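Local atomic coordinates of PncC family amidohydrolase (PDB entry 6L19), a protein that probably acts as an amidohydrolase of the PncC (competence- or damage-inducible) family, some of whose relatives deamidate nicotinamide mononucleotide. Residues G110-P114 with D146-V151. The protein carries 3 engineered substitutions. Sequence-based numbering, arbitrary orientation. Where two conformers were deposited one is given.
Sequences GYAGP and DCQDVV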
# COMPACT_ATOMS: atom_id res chain seq x y z
N GLY A 110 6.09 -12.10 5.74
CA GLY A 110 7.39 -12.62 6.09
C GLY A 110 7.99 -11.89 7.27
O GLY A 110 7.40 -10.96 7.81
N TYR A 111 9.19 -12.34 7.68
CA TYR A 111 9.97 -11.70 8.74
C TYR A 111 11.13 -10.98 8.05
O TYR A 111 12.13 -11.59 7.71
CB TYR A 111 10.50 -12.72 9.75
CG TYR A 111 9.44 -13.50 10.50
CD1 TYR A 111 8.60 -12.89 11.43
CD2 TYR A 111 9.28 -14.86 10.27
CE1 TYR A 111 7.61 -13.63 12.11
CE2 TYR A 111 8.31 -15.60 10.94
CZ TYR A 111 7.48 -14.99 11.85
OH TYR A 111 6.53 -15.75 12.49
N ALA A 112 10.97 -9.68 7.82
CA ALA A 112 12.04 -8.98 7.10
C ALA A 112 13.29 -8.84 7.96
O ALA A 112 14.39 -8.72 7.41
CB ALA A 112 11.55 -7.61 6.62
N GLY A 113 13.16 -8.87 9.28
CA GLY A 113 14.29 -8.81 10.17
C GLY A 113 14.39 -7.46 10.86
O GLY A 113 13.68 -6.50 10.51
N PRO A 114 15.30 -7.34 11.85
CA PRO A 114 16.31 -8.33 12.24
C PRO A 114 15.77 -9.54 13.02
O PRO A 114 16.40 -10.59 13.02
CB PRO A 114 17.25 -7.52 13.12
CG PRO A 114 16.36 -6.51 13.76
CD PRO A 114 15.37 -6.13 12.68
N ASP A 146 20.11 -7.66 5.49
CA ASP A 146 19.34 -6.89 6.45
C ASP A 146 17.90 -6.71 5.95
O ASP A 146 17.52 -7.19 4.88
CB ASP A 146 20.04 -5.57 6.77
CG ASP A 146 20.12 -4.62 5.58
OD1 ASP A 146 19.40 -4.80 4.58
OD2 ASP A 146 20.94 -3.67 5.65
N CYS A 147 17.09 -6.02 6.75
CA CYS A 147 15.66 -5.89 6.46
C CYS A 147 15.43 -5.27 5.09
O CYS A 147 14.54 -5.69 4.33
CB CYS A 147 15.01 -5.05 7.57
SG CYS A 147 13.27 -4.57 7.34
N GLN A 148 16.22 -4.25 4.74
CA GLN A 148 16.03 -3.62 3.44
C GLN A 148 16.40 -4.57 2.30
O GLN A 148 15.73 -4.57 1.26
CB GLN A 148 16.82 -2.32 3.33
CG GLN A 148 16.43 -1.30 4.36
CD GLN A 148 17.55 -1.08 5.36
OE1 GLN A 148 17.74 -1.88 6.28
NE2 GLN A 148 18.30 0.01 5.17
N ASP A 149 17.46 -5.38 2.49
CA ASP A 149 17.82 -6.36 1.46
C ASP A 149 16.71 -7.38 1.26
O ASP A 149 16.39 -7.75 0.12
CB ASP A 149 19.11 -7.11 1.84
CG ASP A 149 20.30 -6.17 2.08
OD1 ASP A 149 20.46 -5.17 1.33
OD2 ASP A 149 21.08 -6.47 3.01
N VAL A 150 16.15 -7.89 2.36
CA VAL A 150 15.08 -8.89 2.29
C VAL A 150 13.88 -8.33 1.54
O VAL A 150 13.33 -8.97 0.63
CB VAL A 150 14.69 -9.34 3.72
CG1 VAL A 150 13.37 -10.15 3.72
CG2 VAL A 150 15.84 -10.14 4.37
N VAL A 151 13.47 -7.11 1.89
CA VAL A 151 12.35 -6.46 1.23
C VAL A 151 12.62 -6.31 -0.26
O VAL A 151 11.76 -6.62 -1.09
CB VAL A 151 12.07 -5.10 1.90
CG1 VAL A 151 11.15 -4.24 1.02
CG2 VAL A 151 11.50 -5.32 3.29
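Val150 and Val151 share one rotamer, CG1 trans to the backbone N (chi1 167° and 166°) and CG2 trans to the carbonyl carbon, but as they sit at successive positions round the helix, a different branch of each faces Ala112: CG1 of Val150 and CG2 of Val151. The methyl of Ala112 thus projects into an apolar seat on the first turn of helix 147-165, its CB 4.3 Å from CG1 of Val150 and 4.0 Å from CG2 of Val151. Branched valine suits this seat because it holds methyls close to the helix backbone and brings no polar group to satisfy. In the conformer given, Cys147 SG lies 3.6 Å from Ala112 CB, a contact to be held with caution because the cysteine has a second conformer. A methyl suits a place where the CA atoms of Ala112 and Cys147 are 4.8 Å apart. The carbonyl of Ala112 faces the helix start too: its O receives a CA-H...O contact from Cys147 CA at 3.2 Å, with 155° at the hydrogen, and touches CG2 of Val150. At Gly113 phi is positive and psi extended, so a side chain would collide with the carbonyl oxygen of Ala112. Asp146, as N-cap, makes a capping box with Asp149: Asp149 N gives to Asp146 OD1, and Asp149 OD2 accepts from Asp146 N. Tyr111 points away from the helix, onto Thr82 and Val84. A sodium ion lies about 4 Å from the Ala112 side chain. The loop leaving strand 104-110 therefore docks on the capped helix end by apolar and CH...O contacts, without a conventional hydrogen bond between the two segments.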